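Local coordinates for protein probable glutamine synthetase (Pseudomonas aeruginosa, PDB 4HPP) that belongs to the glutamine synthetase family, pairing an N-terminal domain with a catalytic domain that in this model holds magnesium and glutamic acid, at residues L48-L53 against R421-L426; L280-A285 against P335-T340; V76-G81 against L167-T172. All coordinates share one frame; numbering follows the deposited sequence.

Contact 1: L48-L53 against R421-L426; sequences LTPQDL and RHELAL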
loop_
_atom_site.group_PDB
_atom_site.type_symbol
_atom_site.label_atom_id
_atom_site.label_comp_id
_atom_site.label_asym_id
_atom_site.label_seq_id
_atom_site.Cartn_x
_atom_site.Cartn_y
_atom_site.Cartn_z
ATOM N N LEU A 48 33.037 20.779 22.302
ATOM C CA LEU A 48 31.658 20.908 21.776
ATOM C C LEU A 48 30.673 20.791 22.897
ATOM O O LEU A 48 30.777 19.889 23.723
ATOM C CB LEU A 48 31.286 19.907 20.685
ATOM C CG LEU A 48 31.906 19.971 19.271
ATOM C CD1 LEU A 48 31.854 18.619 18.575
ATOM C CD2 LEU A 48 31.300 21.020 18.368
ATOM N N THR A 49 29.741 21.743 22.904
ATOM C CA THR A 49 28.625 21.821 23.836
ATOM C C THR A 49 27.517 20.895 23.345
ATOM O O THR A 49 27.573 20.432 22.218
ATOM C CB THR A 49 28.036 23.267 23.933
ATOM O OG1 THR A 49 27.627 23.709 22.636
ATOM C CG2 THR A 49 29.043 24.231 24.512
ATOM N N PRO A 50 26.476 20.658 24.172
ATOM C CA PRO A 50 25.398 19.849 23.604
ATOM C C PRO A 50 24.809 20.380 22.286
ATOM O O PRO A 50 24.304 19.607 21.471
ATOM C CB PRO A 50 24.368 19.825 24.730
ATOM C CG PRO A 50 25.200 19.889 25.996
ATOM C CD PRO A 50 26.385 20.762 25.650
ATOM N N GLN A 51 24.911 21.678 22.053
ATOM C CA GLN A 51 24.286 22.294 20.887
ATOM C C GLN A 51 25.237 22.313 19.704
ATOM O O GLN A 51 24.968 22.949 18.693
ATOM C CB GLN A 51 23.765 23.696 21.214
ATOM C CG GLN A 51 22.718 23.706 22.314
ATOM C CD GLN A 51 23.316 23.553 23.717
ATOM O OE1 GLN A 51 24.539 23.687 23.926
ATOM N NE2 GLN A 51 22.451 23.238 24.688
ATOM N N ASP A 52 26.348 21.607 19.865
ATOM C CA ASP A 52 27.339 21.381 18.803
ATOM C C ASP A 52 28.198 22.578 18.445
ATOM O O ASP A 52 28.756 22.639 17.349
ATOM C CB ASP A 52 26.701 20.713 17.559
ATOM C CG ASP A 52 26.674 19.152 17.667
ATOM O OD1 ASP A 52 27.299 18.612 18.633
ATOM O OD2 ASP A 52 26.039 18.502 16.799
ATOM N N LEU A 53 28.333 23.513 19.382
ATOM C CA LEU A 53 29.145 24.718 19.151
ATOM C C LEU A 53 30.387 24.689 20.004
ATOM O O LEU A 53 30.379 24.205 21.129
ATOM C CB LEU A 53 28.338 26.027 19.360
ATOM C CG LEU A 53 27.423 26.287 18.144
ATOM C CD1 LEU A 53 26.104 26.978 18.489
ATOM C CD2 LEU A 53 28.167 26.983 16.992
ATOM N N ARG A 421 29.887 26.763 30.595
ATOM C CA ARG A 421 29.526 28.190 30.542
ATOM C C ARG A 421 28.869 28.486 29.199
ATOM O O ARG A 421 27.789 29.186 29.104
ATOM C CB ARG A 421 30.803 29.057 30.644
ATOM C CG ARG A 421 31.408 29.172 32.034
ATOM C CD ARG A 421 30.344 29.608 33.063
ATOM N NE ARG A 421 30.821 29.366 34.427
ATOM C CZ ARG A 421 30.060 29.388 35.515
ATOM N NH1 ARG A 421 28.771 29.648 35.418
ATOM N NH2 ARG A 421 30.602 29.151 36.705
ATOM N N HIS A 422 29.549 27.937 28.175
ATOM C CA HIS A 422 29.164 28.117 26.816
ATOM C C HIS A 422 27.862 27.427 26.540
ATOM O O HIS A 422 26.966 27.983 25.855
ATOM C CB HIS A 422 30.268 27.690 25.883
ATOM C CG HIS A 422 29.936 27.927 24.431
ATOM N ND1 HIS A 422 30.580 27.306 23.423
ATOM C CD2 HIS A 422 28.953 28.737 23.840
ATOM C CE1 HIS A 422 30.038 27.703 22.247
ATOM N NE2 HIS A 422 29.046 28.585 22.515
ATOM N N GLU A 423 27.709 26.231 27.097
ATOM C CA GLU A 423 26.436 25.569 26.995
ATOM C C GLU A 423 25.374 26.466 27.637
ATOM O O GLU A 423 24.333 26.712 27.039
ATOM C CB GLU A 423 26.470 24.185 27.644
ATOM C CG GLU A 423 25.108 23.524 27.617
ATOM C CD GLU A 423 25.028 22.255 28.438
ATOM O OE1 GLU A 423 23.921 21.966 28.935
ATOM O OE2 GLU A 423 26.044 21.542 28.567
ATOM N N LEU A 424 25.627 26.982 28.837
ATOM C CA LEU A 424 24.582 27.806 29.466
ATOM C C LEU A 424 24.397 29.169 28.799
ATOM O O LEU A 424 23.263 29.639 28.677
ATOM C CB LEU A 424 24.656 27.843 31.000
ATOM C CG LEU A 424 25.740 28.490 31.836
ATOM C CD1 LEU A 424 25.350 29.920 32.229
ATOM C CD2 LEU A 424 25.944 27.641 33.084
ATOM N N ALA A 425 25.476 29.772 28.296
ATOM C CA ALA A 425 25.288 30.914 27.367
ATOM C C ALA A 425 24.273 30.501 26.310
ATOM O O ALA A 425 23.263 31.188 26.129
ATOM C CB ALA A 425 26.582 31.402 26.695
ATOM N N LEU A 426 24.488 29.373 25.633
ATOM C CA LEU A 426 23.640 29.117 24.479
ATOM C C LEU A 426 22.169 28.965 24.837
ATOM O O LEU A 426 21.307 29.055 23.958
ATOM C CB LEU A 426 24.139 27.950 23.645
ATOM C CG LEU A 426 25.454 28.193 22.896
ATOM C CD1 LEU A 426 26.127 26.848 22.582
ATOM C CD2 LEU A 426 25.204 29.048 21.641
#
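The imidazole of His422 is met obliquely by two groups of the opposing loop: methyl CG2 of Thr49, 3.6 Å from ring atom ND1, and the carbonyl oxygen of Leu53, 3.7 Å from CE1. Beside it the side chain of Glu423 crosses that of Pro50 at about a right angle, OE2 of Glu423 lying 3.0 Å from Pro50 CD, and the Gln51 amide and Glu423 carboxylate planes are 53° apart. The loop is built on a type I beta turn from Thr49 to Asp52, set against helix 410-427, and thus joins the N-terminal part of the chain to the last long helix of the catalytic part. Proline suits the second position of this turn, where its fixed phi is the one required. Thr49 does two jobs. With chi1 at 57°, OG1 lies between the backbone N and the carbonyl carbon, whence it gives a hydrogen bond of 3.2 Å to Leu53 O in the carbonyl plane, on a lone pair; Thr49 N donates to the same oxygen, and together they brace the loop from within. The methyl is left to press on the helix, 3.5 Å from Glu423 N. The polar ends of the long side chains find polar partners outside the two segments: Gln51 NE2 bonds to Tyr439 OH, while Glu423 forms a salt bridge with Lys420. Gln51 and Glu423 themselves meet by packing, with no hydrogen bond between the segments, Gln51 OE1 lying 3.7 Å from Glu423 CG. Leu426 fills the margin with two methyl branches: CD1 lies 3.5 Å from Thr49 OG1, and CD2 meets Leu53 CD1 at 3.9 Å.

Contact 2: L280-A285 against P335-T340; sequences LTAPTA and PMDATT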
loop_
_atom_site.group_PDB
_atom_site.type_symbol
_atom_site.label_atom_id
_atom_site.label_comp_id
_atom_site.label_asym_id
_atom_site.label_seq_id
_atom_site.Cartn_x
_atom_site.Cartn_y
_atom_site.Cartn_z
ATOM N N LEU A 280 29.135 17.530 37.539
ATOM C CA LEU A 280 29.669 16.414 36.740
ATOM C C LEU A 280 28.705 15.216 36.668
ATOM O O LEU A 280 28.870 14.355 35.805
ATOM C CB LEU A 280 31.072 15.963 37.221
ATOM C CG LEU A 280 32.193 17.016 37.419
ATOM C CD1 LEU A 280 33.004 16.773 38.675
ATOM C CD2 LEU A 280 33.121 17.193 36.242
ATOM N N THR A 281 27.698 15.142 37.545
ATOM C CA THR A 281 26.729 14.022 37.468
ATOM C C THR A 281 25.308 14.477 37.101
ATOM O O THR A 281 24.436 13.641 36.824
ATOM C CB THR A 281 26.652 13.250 38.777
ATOM O OG1 THR A 281 25.980 14.075 39.730
ATOM C CG2 THR A 281 28.048 12.870 39.314
ATOM N N ALA A 282 25.055 15.790 37.148
ATOM C CA ALA A 282 23.837 16.389 36.557
ATOM C C ALA A 282 24.268 17.608 35.735
ATOM O O ALA A 282 23.949 18.733 36.097
ATOM C CB ALA A 282 22.829 16.776 37.641
ATOM N N PRO A 283 24.989 17.375 34.617
ATOM C CA PRO A 283 25.879 18.350 34.041
ATOM C C PRO A 283 25.260 19.162 32.958
ATOM O O PRO A 283 25.985 19.859 32.264
ATOM C CB PRO A 283 26.948 17.479 33.382
ATOM C CG PRO A 283 26.308 16.139 33.191
ATOM C CD PRO A 283 24.921 16.196 33.751
ATOM N N THR A 284 23.963 19.066 32.745
ATOM C CA THR A 284 23.427 19.938 31.691
ATOM C C THR A 284 22.391 20.881 32.253
ATOM O O THR A 284 21.831 20.647 33.345
ATOM C CB THR A 284 22.799 19.184 30.503
ATOM O OG1 THR A 284 21.742 18.355 30.978
ATOM C CG2 THR A 284 23.833 18.333 29.780
ATOM N N ALA A 285 22.124 21.933 31.489
ATOM C CA ALA A 285 21.121 22.931 31.881
ATOM C C ALA A 285 19.758 22.256 32.190
ATOM O O ALA A 285 19.119 22.586 33.202
ATOM C CB ALA A 285 20.991 24.020 30.803
ATOM N N PRO A 335 21.609 11.642 42.261
ATOM C CA PRO A 335 21.482 12.863 41.448
ATOM C C PRO A 335 22.306 12.779 40.146
ATOM O O PRO A 335 23.279 13.523 39.897
ATOM C CB PRO A 335 21.888 13.990 42.413
ATOM C CG PRO A 335 22.237 13.322 43.718
ATOM C CD PRO A 335 22.469 11.864 43.434
ATOM N N MET A 336 21.891 11.835 39.307
ATOM C CA MET A 336 22.638 11.534 38.102
ATOM C C MET A 336 21.637 11.296 37.009
ATOM O O MET A 336 20.527 10.852 37.299
ATOM C CB MET A 336 23.538 10.341 38.316
ATOM C CG MET A 336 24.504 10.172 37.166
ATOM S SD MET A 336 25.531 8.693 37.300
ATOM C CE MET A 336 26.897 9.236 38.373
ATOM N N ASP A 337 21.991 11.684 35.781
ATOM C CA ASP A 337 21.103 11.548 34.630
ATOM C C ASP A 337 21.902 11.139 33.384
ATOM O O ASP A 337 23.162 10.997 33.457
ATOM C CB ASP A 337 20.228 12.790 34.424
ATOM C CG ASP A 337 21.015 14.059 34.152
ATOM O OD1 ASP A 337 20.831 15.048 34.909
ATOM O OD2 ASP A 337 21.775 14.117 33.166
ATOM N N ALA A 338 21.215 10.875 32.266
ATOM C CA ALA A 338 21.938 10.339 31.082
ATOM C C ALA A 338 22.646 11.384 30.203
ATOM O O ALA A 338 23.268 11.023 29.188
ATOM C CB ALA A 338 21.025 9.486 30.255
ATOM N N THR A 339 22.546 12.675 30.561
ATOM C CA THR A 339 23.286 13.713 29.850
ATOM C C THR A 339 24.750 13.676 30.286
ATOM O O THR A 339 25.601 14.351 29.702
ATOM C CB THR A 339 22.731 15.145 30.089
ATOM O OG1 THR A 339 22.864 15.473 31.467
ATOM C CG2 THR A 339 21.296 15.231 29.711
ATOM N N THR A 340 25.057 12.871 31.293
ATOM C CA THR A 340 26.482 12.690 31.684
ATOM C C THR A 340 27.345 11.900 30.728
ATOM O O THR A 340 26.852 11.277 29.815
ATOM C CB THR A 340 26.623 11.920 32.998
ATOM O OG1 THR A 340 25.984 10.642 32.856
ATOM C CG2 THR A 340 26.012 12.744 34.098
#
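The carbonyl oxygen of Thr281 is approached by three groups of the 335-340 segment. Asp337 N gives it a weak hydrogen bond of 3.3 Å, Met336 CA brings a CA-H...O contact of 3.1 Å that is nearly straight (162° at the hydrogen), and methyl CG2 of Thr340 closes in at 3.3 Å. Beside it, Thr281 OG1 lies 2.8 Å from Pro335 O. Its single proton could serve this acceptor or Leu277 O in the preceding helical turn, and which of the two oxygens receives it stays open. The methyl of Thr281 meets CE of Met336, whose flexible chain bends at chi3 and crosses the threonine at about a right angle. The contact joins the C-terminal end of helix 261-281 to the end of strand 330-336, deep in the catalytic domain. Past the strand the chain enters a type I beta turn from Asp337 to Thr340, which also contains an Asx turn: Asp337 OD2 accepts from Thr339 N at 3.1 Å with its anti lone pair. Aspartate suits this place: chi1 of 61° puts CG between the backbone N and the carbonyl carbon, and the short chain lets OD2 reach Thr339 N, while OD1 is taken by Ser287. Thr340 OG1 donates to Asp337 O, nearly along the C=O axis. Pro283, whose nitrogen carries no hydrogen and so needs no acceptor, crosses Thr340 at about a right angle, CG to CG2 at 3.5 Å. Further on, Thr284 and Thr339 reach toward each other tip to tip, their OG1 atoms 3.1 Å apart; the stronger polar partner of Thr284 OG1 is Ser287 OG, so the proton between the threonine hydroxyls cannot be assigned.

Contact 3: V76-G81 against L167-T172; sequences VRVEQG and LAQAGT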
loop_
_atom_site.group_PDB
_atom_site.type_symbol
_atom_site.label_atom_id
_atom_site.label_comp_id
_atom_site.label_asym_id
_atom_site.label_seq_id
_atom_site.Cartn_x
_atom_site.Cartn_y
_atom_site.Cartn_z
ATOM N N VAL A 76 32.131 -4.085 21.418
ATOM C CA VAL A 76 30.718 -4.446 21.388
ATOM C C VAL A 76 30.328 -4.966 20.018
ATOM O O VAL A 76 30.651 -4.343 19.019
ATOM C CB VAL A 76 29.828 -3.246 21.802
ATOM C CG1 VAL A 76 28.340 -3.569 21.634
ATOM C CG2 VAL A 76 30.085 -2.979 23.272
ATOM N N ARG A 77 29.648 -6.108 19.981
ATOM C CA ARG A 77 29.261 -6.746 18.736
ATOM C C ARG A 77 27.818 -7.130 18.894
ATOM O O ARG A 77 27.534 -8.080 19.621
ATOM C CB ARG A 77 30.031 -8.080 18.519
ATOM C CG ARG A 77 31.514 -8.104 18.126
ATOM C CD ARG A 77 31.595 -9.172 17.024
ATOM N NE ARG A 77 32.634 -10.227 17.122
ATOM C CZ ARG A 77 32.876 -11.179 16.188
ATOM N NH1 ARG A 77 32.177 -11.248 15.042
ATOM N NH2 ARG A 77 33.832 -12.089 16.392
ATOM N N VAL A 78 26.903 -6.437 18.219
ATOM C CA VAL A 78 25.501 -6.894 18.162
ATOM C C VAL A 78 25.289 -7.268 16.715
ATOM O O VAL A 78 25.228 -6.388 15.833
ATOM C CB VAL A 78 24.468 -5.789 18.530
ATOM C CG1 VAL A 78 23.030 -6.307 18.407
ATOM C CG2 VAL A 78 24.795 -5.085 19.887
ATOM N N GLU A 79 25.176 -8.573 16.465
ATOM C CA GLU A 79 25.115 -9.080 15.108
ATOM C C GLU A 79 23.725 -8.930 14.568
ATOM O O GLU A 79 23.537 -8.665 13.384
ATOM C CB GLU A 79 25.577 -10.537 15.069
ATOM C CG GLU A 79 27.015 -10.679 15.621
ATOM C CD GLU A 79 28.086 -10.152 14.647
ATOM O OE1 GLU A 79 27.779 -10.071 13.443
ATOM O OE2 GLU A 79 29.230 -9.792 15.060
ATOM N N GLN A 80 22.722 -9.085 15.421
ATOM C CA GLN A 80 21.366 -9.029 14.883
ATOM C C GLN A 80 20.421 -8.267 15.744
ATOM O O GLN A 80 20.404 -8.466 16.972
ATOM C CB GLN A 80 20.828 -10.413 14.730
ATOM C CG GLN A 80 20.991 -10.921 13.320
ATOM C CD GLN A 80 20.750 -12.391 13.291
ATOM O OE1 GLN A 80 21.543 -13.145 13.840
ATOM N NE2 GLN A 80 19.626 -12.806 12.710
ATOM N N GLY A 81 19.623 -7.409 15.116
ATOM C CA GLY A 81 18.592 -6.705 15.860
ATOM C C GLY A 81 17.257 -6.929 15.200
ATOM O O GLY A 81 17.142 -7.772 14.316
ATOM N N LEU A 167 21.212 -6.222 24.089
ATOM C CA LEU A 167 22.110 -5.964 25.200
ATOM C C LEU A 167 22.868 -7.268 25.557
ATOM O O LEU A 167 24.102 -7.218 25.723
ATOM C CB LEU A 167 21.393 -5.337 26.393
ATOM C CG LEU A 167 20.690 -3.964 26.203
ATOM C CD1 LEU A 167 19.649 -3.725 27.291
ATOM C CD2 LEU A 167 21.626 -2.747 26.118
ATOM N N ALA A 168 22.184 -8.425 25.625
ATOM C CA ALA A 168 22.953 -9.724 25.797
ATOM C C ALA A 168 24.065 -9.926 24.785
ATOM O O ALA A 168 25.253 -10.141 25.198
ATOM C CB ALA A 168 22.074 -10.969 25.871
ATOM N N GLN A 169 23.714 -9.802 23.492
ATOM C CA GLN A 169 24.743 -9.888 22.459
ATOM C C GLN A 169 25.818 -8.874 22.669
ATOM O O GLN A 169 26.927 -9.123 22.337
ATOM C CB GLN A 169 24.206 -9.647 21.052
ATOM C CG GLN A 169 23.151 -10.605 20.521
ATOM C CD GLN A 169 22.584 -10.086 19.257
ATOM O OE1 GLN A 169 23.348 -9.749 18.325
ATOM N NE2 GLN A 169 21.233 -9.851 19.240
ATOM N N ALA A 170 25.510 -7.714 23.230
ATOM C CA ALA A 170 26.527 -6.682 23.342
ATOM C C ALA A 170 27.387 -6.932 24.571
ATOM O O ALA A 170 28.270 -6.156 24.883
ATOM C CB ALA A 170 25.872 -5.345 23.423
ATOM N N GLY A 171 27.156 -8.044 25.272
ATOM C CA GLY A 171 27.925 -8.324 26.500
ATOM C C GLY A 171 27.620 -7.412 27.686
ATOM O O GLY A 171 28.444 -7.277 28.617
ATOM N N THR A 172 26.445 -6.788 27.690
ATOM C CA THR A 172 26.076 -5.945 28.852
ATOM C C THR A 172 25.527 -6.786 30.064
ATOM O O THR A 172 25.374 -6.292 31.188
ATOM C CB THR A 172 25.118 -4.774 28.496
ATOM O OG1 THR A 172 23.910 -5.294 27.901
ATOM C CG2 THR A 172 25.761 -3.844 27.551
HETATM O O HOH W 1 29.600 -8.159 22.185
#
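Gln169 reaches the backbone of Gln80 because chi1 of -61° sets its CG anti to the carbonyl carbon and chi2 of 170° carries CD straight onward. Its amide then pairs with the peptide groups of the other segment. Gln169 OE1 accepts from Gln80 N at 3.0 Å on a lone pair in the carbonyl plane, and Gln169 NE2 donates to Gln80 O at 2.8 Å, with that oxygen close to the amide plane. A weak bond from Glu79 N also falls on Gln169 OE1. Glutamine suits the site, having both a donor and an acceptor on an arm long enough to span the gap. Val78 crosses this arm at about a right angle. Val78 CG1 lies 3.5 Å from Gln169 OE1, while Val78 CG2 meets Ala170 CB at 3.7 Å; Val76 CG1 touches the same methyl at 3.5 Å. Here the small alanine lets helix end and strand come close. The facing oxygens of Arg77 and Gln169 are both acceptors and cannot bond, but a water bridges Arg77 N to Gln169 O. The helix closes in a Schellman motif at Gly171, whose positive phi glycine readily adopts. Strand 66-78 pairs here with strand 89-97, and the end of helix 159-169 lies against strand 66-78; Leu167 packs onward on helix 196-216 and strand 185-194, and Leu4 of a third subunit rests on Gln169.

In the fold
Contacts 1 and 2 are neighbours, with centres 15 Å apart, and touch directly: Glu423 OE1 probably accepts a hydrogen bond from Ala285 N at 3.1 Å. Lys420 also ties them, pairing with Glu423 and bonding to Pro283 O. Contact 2 lies close to the pocket: the side chain of Asp337 is about 7 Å from the bound glutamic acid, and Arg334, a residue of that pocket, immediately precedes Pro335. Contact 3 stands apart, its nearest atoms about 13 Å from contact 2 and about 22 Å from contact 1. Contacts 1 and 3 each join the N-terminal region to the catalytic region, at separate places, whereas contact 2 is internal to the latter.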